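PDB 4KYX: ADP-ribose pyrophosphatase MutT from Rickettsia felis, which probably hydrolyses pyrophosphate bonds in nucleotide compounds such as ADP-ribose or oxidised nucleoside triphosphates, using magnesium as cofactor. Local coordinates for residues E27-K32 with V114-F120; L64-N68 with Q107-P111. One frame throughout, in Å; residues are numbered along the deposited sequence.

Contact 1 pairs strand 28-34 with the edge strand 116-120 in the three-stranded sheet of a Nudix fold and is partly buried. Contact 2, at the surface, fastens the C-terminal end of helix 55-67 to the loop preceding that edge strand. The first rests on an antiparallel backbone ladder with tryptophan and phenylalanine packing around it; the second has two backbone bonds, one leucine and a bridging water. Their centres are 11 Å apart, and contact 2 is nested within the chain closed by contact 1. They meet at N108, whose ND2 probably donates to V114 O (2.9 Å), and at W117, which packs against E66 and T67.

Contact 1: E27-K32 with V114-F120; sequences EILLGK and VENWQWF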
ATOM      1  N   GLU A  27      17.736  12.586  12.994  1.00 25.61           N
ATOM      2  CA  GLU A  27      18.379  12.016  11.835  1.00 24.17           C
ATOM      3  C   GLU A  27      17.737  10.661  11.521  1.00 22.51           C
ATOM      4  O   GLU A  27      17.257   9.951  12.420  1.00 22.47           O
ATOM      5  CB  GLU A  27      19.879  11.839  12.086  1.00 24.01           C
ATOM      6  CG  GLU A  27      20.529  13.097  12.661  1.00 25.40           C
ATOM      7  CD  GLU A  27      21.963  12.880  13.094  1.00 25.95           C
ATOM      8  OE1 GLU A  27      22.285  11.856  13.755  1.00 25.83           O
ATOM      9  OE2 GLU A  27      22.781  13.780  12.826  1.00 27.01           O
ATOM     10  N   ILE A  28      17.828  10.275  10.274  1.00 21.68           N
ATOM     11  CA  ILE A  28      17.272   8.992   9.826  1.00 20.47           C
ATOM     12  C   ILE A  28      18.372   8.002   9.475  1.00 19.20           C
ATOM     13  O   ILE A  28      19.521   8.362   9.043  1.00 19.50           O
ATOM     14  CB  ILE A  28      16.346   9.142   8.618  1.00 21.36           C
ATOM     15  CG1 ILE A  28      17.133   9.739   7.453  1.00 22.25           C
ATOM     16  CG2 ILE A  28      15.153  10.009   8.971  1.00 22.24           C
ATOM     17  CD1 ILE A  28      16.341   9.718   6.175  1.00 23.15           C
ATOM     18  N   LEU A  29      18.062   6.741   9.703  1.00 17.89           N
ATOM     19  CA  LEU A  29      19.040   5.670   9.554  1.00 17.27           C
ATOM     20  C   LEU A  29      18.900   5.163   8.127  1.00 16.77           C
ATOM     21  O   LEU A  29      17.805   4.846   7.698  1.00 15.95           O
ATOM     22  CB  LEU A  29      18.764   4.529  10.548  1.00 17.07           C
ATOM     23  CG  LEU A  29      19.899   3.491  10.593  1.00 17.02           C
ATOM     24  CD1 LEU A  29      21.043   4.106  11.399  1.00 17.58           C
ATOM     25  CD2 LEU A  29      19.526   2.131  11.134  1.00 16.97           C
ATOM     26  N   LEU A  30      20.005   5.090   7.408  1.00 16.82           N
ATOM     27  CA  LEU A  30      20.043   4.477   6.089  1.00 16.64           C
ATOM     28  C   LEU A  30      21.152   3.460   6.021  1.00 16.80           C
ATOM     29  O   LEU A  30      22.273   3.641   6.627  1.00 17.42           O
ATOM     30  CB  LEU A  30      20.234   5.519   4.982  1.00 16.95           C
ATOM     31  CG  LEU A  30      19.157   6.627   4.856  1.00 17.05           C
ATOM     32  CD1 LEU A  30      19.612   7.619   3.805  1.00 17.72           C
ATOM     33  CD2 LEU A  30      17.777   6.080   4.562  1.00 16.83           C
ATOM     34  N   GLY A  31      20.882   2.415   5.220  1.00 16.69           N
ATOM     35  CA  GLY A  31      21.792   1.294   4.990  1.00 16.94           C
ATOM     36  C   GLY A  31      22.371   1.327   3.608  1.00 17.57           C
ATOM     37  O   GLY A  31      21.609   1.452   2.615  1.00 17.15           O
ATOM     38  N   LYS A  32      23.695   1.312   3.534  1.00 18.26           N
ATOM     39  CA  LYS A  32      24.384   1.240   2.250  1.00 19.30           C
ATOM     40  C   LYS A  32      24.447  -0.175   1.686  1.00 20.30           C
ATOM     41  O   LYS A  32      24.923  -1.115   2.334  1.00 19.72           O
ATOM     42  CB  LYS A  32      25.792   1.868   2.262  1.00 19.62           C
ATOM     43  CG  LYS A  32      26.322   2.184   0.837  1.00 20.12           C
ATOM     44  CD  LYS A  32      27.680   2.840   0.815  1.00 20.92           C
ATOM     45  CE  LYS A  32      28.761   1.873   1.381  1.00 21.09           C
ATOM     46  NZ  LYS A  32      30.114   2.382   1.145  1.00 22.20           N
ATOM     47  N   VAL A 114      23.831  -5.504   3.933  1.00 23.52           N
ATOM     48  CA  VAL A 114      24.097  -4.078   4.075  1.00 21.81           C
ATOM     49  C   VAL A 114      25.564  -3.887   4.463  1.00 21.55           C
ATOM     50  O   VAL A 114      26.054  -4.513   5.401  1.00 21.11           O
ATOM     51  CB  VAL A 114      23.207  -3.494   5.175  1.00 21.00           C
ATOM     52  CG1 VAL A 114      23.543  -2.051   5.509  1.00 20.70           C
ATOM     53  CG2 VAL A 114      21.758  -3.670   4.791  1.00 20.77           C
ATOM     54  N   GLU A 115      26.253  -3.012   3.764  1.00 21.12           N
ATOM     55  CA  GLU A 115      27.661  -2.737   4.096  1.00 21.52           C
ATOM     56  C   GLU A 115      27.798  -2.101   5.475  1.00 20.98           C
ATOM     57  O   GLU A 115      28.583  -2.557   6.341  1.00 21.19           O
ATOM     58  CB  GLU A 115      28.256  -1.854   2.994  1.00 22.18           C
ATOM     59  CG  GLU A 115      29.765  -1.619   3.132  1.00 23.29           C
ATOM     60  CD  GLU A 115      30.595  -2.892   3.065  1.00 24.55           C
ATOM     61  OE1 GLU A 115      30.369  -3.669   2.106  1.00 25.80           O
ATOM     62  OE2 GLU A 115      31.526  -3.090   3.920  1.00 24.64           O
ATOM     63  N   ASN A 116      27.056  -1.016   5.680  1.00 19.93           N
ATOM     64  CA  ASN A 116      27.001  -0.333   6.937  1.00 19.80           C
ATOM     65  C   ASN A 116      25.753   0.536   7.028  1.00 19.10           C
ATOM     66  O   ASN A 116      25.196   0.909   6.033  1.00 18.50           O
ATOM     67  CB  ASN A 116      28.258   0.495   7.124  1.00 20.65           C
ATOM     68  CG  ASN A 116      28.247   1.744   6.309  1.00 20.98           C
ATOM     69  OD1 ASN A 116      28.484   1.739   5.080  1.00 21.39           O
ATOM     70  ND2 ASN A 116      27.954   2.858   6.985  1.00 21.49           N
ATOM     71  N   TRP A 117      25.311   0.784   8.254  1.00 19.21           N
ATOM     72  CA  TRP A 117      24.229   1.712   8.546  1.00 18.96           C
ATOM     73  C   TRP A 117      24.860   3.025   8.993  1.00 19.52           C
ATOM     74  O   TRP A 117      25.991   3.013   9.516  1.00 20.29           O
ATOM     75  CB  TRP A 117      23.370   1.141   9.661  1.00 18.90           C
ATOM     76  CG  TRP A 117      22.622  -0.127   9.250  1.00 18.66           C
ATOM     77  CD1 TRP A 117      23.051  -1.397   9.420  1.00 19.21           C
ATOM     78  CD2 TRP A 117      21.357  -0.224   8.604  1.00 18.13           C
ATOM     79  NE1 TRP A 117      22.167  -2.269   8.911  1.00 18.98           N
ATOM     80  CE2 TRP A 117      21.085  -1.584   8.445  1.00 18.15           C
ATOM     81  CE3 TRP A 117      20.457   0.711   8.094  1.00 17.69           C
ATOM     82  CZ2 TRP A 117      19.962  -2.038   7.806  1.00 17.79           C
ATOM     83  CZ3 TRP A 117      19.300   0.262   7.537  1.00 17.22           C
ATOM     84  CH2 TRP A 117      19.067  -1.098   7.379  1.00 17.26           C
ATOM     85  N   GLN A 118      24.166   4.137   8.767  1.00 19.41           N
ATOM     86  CA  GLN A 118      24.569   5.435   9.305  1.00 20.05           C
ATOM     87  C   GLN A 118      23.364   6.383   9.425  1.00 19.70           C
ATOM     88  O   GLN A 118      22.338   6.189   8.775  1.00 19.16           O
ATOM     89  CB  GLN A 118      25.680   6.026   8.424  1.00 20.73           C
ATOM     90  CG  GLN A 118      26.171   7.419   8.775  1.00 22.02           C
ATOM     91  CD  GLN A 118      26.741   7.511  10.183  1.00 22.79           C
ATOM     92  OE1 GLN A 118      26.017   7.321  11.183  1.00 23.58           O
ATOM     93  NE2 GLN A 118      28.007   7.834  10.274  1.00 23.90           N
ATOM     94  N   TRP A 119      23.475   7.334  10.348  1.00 20.18           N
ATOM     95  CA  TRP A 119      22.466   8.387  10.576  1.00 20.16           C
ATOM     96  C   TRP A 119      22.730   9.560   9.633  1.00 20.84           C
ATOM     97  O   TRP A 119      23.892   9.984   9.481  1.00 21.49           O
ATOM     98  CB  TRP A 119      22.538   8.828  12.026  1.00 20.57           C
ATOM     99  CG  TRP A 119      22.270   7.695  12.989  1.00 20.12           C
ATOM    100  CD1 TRP A 119      23.186   7.012  13.714  1.00 20.30           C
ATOM    101  CD2 TRP A 119      20.979   7.113  13.313  1.00 19.69           C
ATOM    102  NE1 TRP A 119      22.558   6.049  14.494  1.00 20.08           N
ATOM    103  CE2 TRP A 119      21.206   6.106  14.281  1.00 19.74           C
ATOM    104  CE3 TRP A 119      19.680   7.408  12.959  1.00 19.18           C
ATOM    105  CZ2 TRP A 119      20.182   5.341  14.813  1.00 19.49           C
ATOM    106  CZ3 TRP A 119      18.675   6.655  13.472  1.00 18.99           C
ATOM    107  CH2 TRP A 119      18.914   5.641  14.394  1.00 19.09           C
ATOM    108  N   PHE A 120      21.690  10.101   9.034  1.00 20.91           N
ATOM    109  CA  PHE A 120      21.776  11.226   8.089  1.00 21.51           C
ATOM    110  C   PHE A 120      20.752  12.277   8.430  1.00 22.57           C
ATOM    111  O   PHE A 120      19.587  11.946   8.697  1.00 21.39           O
ATOM    112  CB  PHE A 120      21.486  10.768   6.673  1.00 20.88           C
ATOM    113  CG  PHE A 120      22.531   9.850   6.115  1.00 20.70           C
ATOM    114  CD1 PHE A 120      22.408   8.493   6.270  1.00 19.96           C
ATOM    115  CD2 PHE A 120      23.625  10.352   5.433  1.00 21.28           C
ATOM    116  CE1 PHE A 120      23.339   7.633   5.743  1.00 20.00           C
ATOM    117  CE2 PHE A 120      24.591   9.490   4.920  1.00 21.44           C
ATOM    118  CZ  PHE A 120      24.467   8.124   5.088  1.00 20.45           C
TER
HETATM  119  O   HOH W   1      29.433   3.868   3.756  1.00 16.75           O
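V114 and G31 meet through V114 CG1, which lies with G31 CA on the same face of the W117 ring. E115 then donates its backbone N to K32 O (2.7 Å), while its CB and CG run beside the K32 chain, both side chains pointing the same way. N116 O accepts from K32 N, and a water accepts weakly from K32 NZ while donating to N116 OD1. W117 lays its six-membered ring over G31 in a CH-pi contact: G31 CA is 3.9 Å from the ring centroid and 3.4 Å above the W117 ring plane, offset toward the rim. L29 CD2 reaches W117 CE3 (3.5 Å). Q118 makes the reciprocal pair with L30, through Q118 N to L30 O (2.9 Å) and L30 N to Q118 O; its OE1 also takes the N-H of W119 on a lone pair. W119 receives L29 CD1 over the face of its six-membered ring, 3.5 Å from the centroid and 13° off the normal. With CG anti to the backbone N (chi1 -170°) and chi2 at 76°, the two methyls of L29 part, CD1 to W119 and CD2 to W117. F120 closes the antiparallel ladder with I28 and sets CD1 3.8 Å from L30 CD1. Around the pair, W117 packs on helix 55-67, W119 on I21 of strand 14-22 and on N23, and L29 on both T67 and I21. Beyond F120 come L125, P126 and Y42 of strand 40-43, the other neighbour of strand 28-34.

Contact 2: L64-N68 with Q107-P111; sequences LEETN and QNLEP
N68 and Q107 run their carboxamides side by side in the same direction, N68 ND2 lying over one face of the Q107 amide, 3.7 Å from its CD. The N68 ND2 group is also held by E105 O. Sequence spacing marks helix 55-67 as the helix of the Nudix box, and N68, whose positive phi turns the chain out of it, falls where the consensus has glycine. The E66 and E110 side chains pass at a slant, E110 OE1 touching E66 CG (3.6 Å); the nearest carboxylate oxygens, E66 OE2 and E110 OE1, stay 4.2 Å apart, while E66 OE1 is bonded to G46 N. Between these pairs L109 wedges against the last turn, its CB 3.3 Å from E65 O and its CD1 3.5 Å from N68 N. L109 CG is anti to the carbonyl carbon and CD1 continues the chain trans (chi2 180°), reaching the helix end. Two carbonyls of that end bind the loop, T67 O taking Q107 N (2.9 Å) and E66 O taking L109 N. Both N-H groups come from above the carbonyl plane, the Q107 bond being the straighter at hydrogen (174° against 153°). E66 O has a second donor: a water 2.7 Å away, which also donates to N108 OD1 and accepts from E110 N.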
ATOM      1  N   LEU A  64      14.182  -4.436  14.235  1.00 18.76           N
ATOM      2  CA  LEU A  64      14.948  -5.190  15.220  1.00 19.90           C
ATOM      3  C   LEU A  64      15.884  -6.201  14.556  1.00 20.28           C
ATOM      4  O   LEU A  64      17.073  -6.340  14.963  1.00 20.36           O
ATOM      5  CB  LEU A  64      14.014  -5.908  16.240  1.00 20.84           C
ATOM      6  CG  LEU A  64      14.594  -6.529  17.502  1.00 22.28           C
ATOM      7  CD1 LEU A  64      15.355  -5.498  18.293  1.00 22.56           C
ATOM      8  CD2 LEU A  64      13.408  -7.142  18.300  1.00 22.98           C
ATOM      9  N   GLU A  65      15.343  -6.985  13.637  1.00 20.78           N
ATOM     10  CA  GLU A  65      16.120  -8.003  12.908  1.00 22.22           C
ATOM     11  C   GLU A  65      17.333  -7.410  12.182  1.00 20.83           C
ATOM     12  O   GLU A  65      18.356  -8.057  12.066  1.00 20.71           O
ATOM     13  CB  GLU A  65      15.267  -8.731  11.854  1.00 23.75           C
ATOM     14  CG  GLU A  65      14.373  -9.795  12.437  1.00 27.50           C
ATOM     15  CD  GLU A  65      13.437 -10.391  11.407  1.00 29.77           C
ATOM     16  OE1 GLU A  65      13.588 -10.092  10.184  1.00 34.69           O
ATOM     17  OE2 GLU A  65      12.540 -11.151  11.821  1.00 34.44           O
ATOM     18  N   GLU A  66      17.178  -6.210  11.621  1.00 19.92           N
ATOM     19  CA  GLU A  66      18.214  -5.637  10.741  1.00 19.36           C
ATOM     20  C   GLU A  66      19.297  -4.776  11.458  1.00 18.99           C
ATOM     21  O   GLU A  66      20.453  -4.726  11.010  1.00 18.89           O
ATOM     22  CB  GLU A  66      17.540  -4.838   9.615  1.00 19.37           C
ATOM     23  CG  GLU A  66      16.719  -5.739   8.706  1.00 20.11           C
ATOM     24  CD  GLU A  66      15.873  -4.982   7.732  1.00 21.05           C
ATOM     25  OE1 GLU A  66      15.786  -3.746   7.843  1.00 21.23           O
ATOM     26  OE2 GLU A  66      15.183  -5.643   6.899  1.00 23.08           O
ATOM     27  N   THR A  67      18.897  -4.114  12.545  1.00 18.53           N
ATOM     28  CA  THR A  67      19.643  -3.024  13.134  1.00 18.47           C
ATOM     29  C   THR A  67      19.828  -3.176  14.641  1.00 19.26           C
ATOM     30  O   THR A  67      20.527  -2.372  15.220  1.00 20.02           O
ATOM     31  CB  THR A  67      18.956  -1.660  12.901  1.00 17.89           C
ATOM     32  OG1 THR A  67      17.733  -1.625  13.674  1.00 17.86           O
ATOM     33  CG2 THR A  67      18.688  -1.431  11.439  1.00 17.38           C
ATOM     34  N   ASN A  68      19.163  -4.143  15.269  1.00 19.65           N
ATOM     35  CA  ASN A  68      19.121  -4.299  16.741  1.00 20.60           C
ATOM     36  C   ASN A  68      18.387  -3.173  17.479  1.00 20.53           C
ATOM     37  O   ASN A  68      18.417  -3.122  18.702  1.00 22.06           O
ATOM     38  CB  ASN A  68      20.565  -4.418  17.282  1.00 21.31           C
ATOM     39  CG  ASN A  68      20.684  -5.153  18.588  1.00 22.49           C
ATOM     40  OD1 ASN A  68      20.043  -6.144  18.803  1.00 23.37           O
ATOM     41  ND2 ASN A  68      21.573  -4.678  19.469  1.00 23.26           N
ATOM     42  N   GLN A 107      23.426  -2.158  15.652  1.00 22.34           N
ATOM     43  CA  GLN A 107      24.377  -3.151  15.137  1.00 23.32           C
ATOM     44  C   GLN A 107      23.955  -3.529  13.746  1.00 22.03           C
ATOM     45  O   GLN A 107      22.750  -3.602  13.459  1.00 21.04           O
ATOM     46  CB  GLN A 107      24.413  -4.407  16.008  1.00 25.06           C
ATOM     47  CG  GLN A 107      24.944  -4.127  17.375  1.00 28.05           C
ATOM     48  CD  GLN A 107      25.032  -5.369  18.244  1.00 31.45           C
ATOM     49  OE1 GLN A 107      24.864  -6.485  17.779  1.00 34.47           O
ATOM     50  NE2 GLN A 107      25.327  -5.172  19.519  1.00 34.34           N
ATOM     51  N   ASN A 108      24.934  -3.796  12.886  1.00 21.43           N
ATOM     52  CA  ASN A 108      24.616  -4.318  11.553  1.00 20.77           C
ATOM     53  C   ASN A 108      24.418  -5.833  11.624  1.00 21.56           C
ATOM     54  O   ASN A 108      25.402  -6.624  11.550  1.00 21.83           O
ATOM     55  CB  ASN A 108      25.761  -4.012  10.596  1.00 20.53           C
ATOM     56  CG  ASN A 108      25.439  -4.336   9.168  1.00 19.91           C
ATOM     57  OD1 ASN A 108      24.370  -4.860   8.865  1.00 20.03           O
ATOM     58  ND2 ASN A 108      26.347  -3.983   8.257  1.00 19.98           N
ATOM     59  N   LEU A 109      23.166  -6.247  11.760  1.00 22.02           N
ATOM     60  CA  LEU A 109      22.868  -7.632  11.895  1.00 24.06           C
ATOM     61  C   LEU A 109      22.752  -8.419  10.612  1.00 25.65           C
ATOM     62  O   LEU A 109      22.641  -9.631  10.677  1.00 28.22           O
ATOM     63  CB  LEU A 109      21.581  -7.796  12.747  1.00 23.91           C
ATOM     64  CG  LEU A 109      21.763  -7.217  14.150  1.00 24.48           C
ATOM     65  CD1 LEU A 109      20.485  -7.381  14.975  1.00 24.83           C
ATOM     66  CD2 LEU A 109      22.955  -7.844  14.861  1.00 25.61           C
ATOM     67  N   GLU A 110      22.758  -7.760   9.458  1.00 26.78           N
ATOM     68  CA  GLU A 110      22.743  -8.450   8.149  1.00 27.97           C
ATOM     69  C   GLU A 110      23.885  -7.911   7.288  1.00 27.25           C
ATOM     70  O   GLU A 110      23.668  -7.247   6.257  1.00 25.40           O
ATOM     71  CB  GLU A 110      21.394  -8.288   7.473  1.00 29.72           C
ATOM     72  CG  GLU A 110      20.252  -8.861   8.321  1.00 31.91           C
ATOM     73  CD  GLU A 110      18.929  -8.992   7.586  1.00 35.94           C
ATOM     74  OE1 GLU A 110      18.597  -8.137   6.731  1.00 37.58           O
ATOM     75  OE2 GLU A 110      18.213  -9.967   7.878  1.00 41.56           O
ATOM     76  N   PRO A 111      25.120  -8.191   7.721  1.00 27.06           N
ATOM     77  CA  PRO A 111      26.257  -7.566   7.028  1.00 27.34           C
ATOM     78  C   PRO A 111      26.526  -8.067   5.617  1.00 28.12           C
ATOM     79  O   PRO A 111      27.280  -7.435   4.884  1.00 27.45           O
ATOM     80  CB  PRO A 111      27.463  -7.881   7.925  1.00 27.92           C
ATOM     81  CG  PRO A 111      27.007  -8.863   8.946  1.00 28.79           C
ATOM     82  CD  PRO A 111      25.550  -9.149   8.759  1.00 27.87           C
TER
HETATM   83  O   HOH W   2      21.458  -5.208   8.594  1.00 28.24           O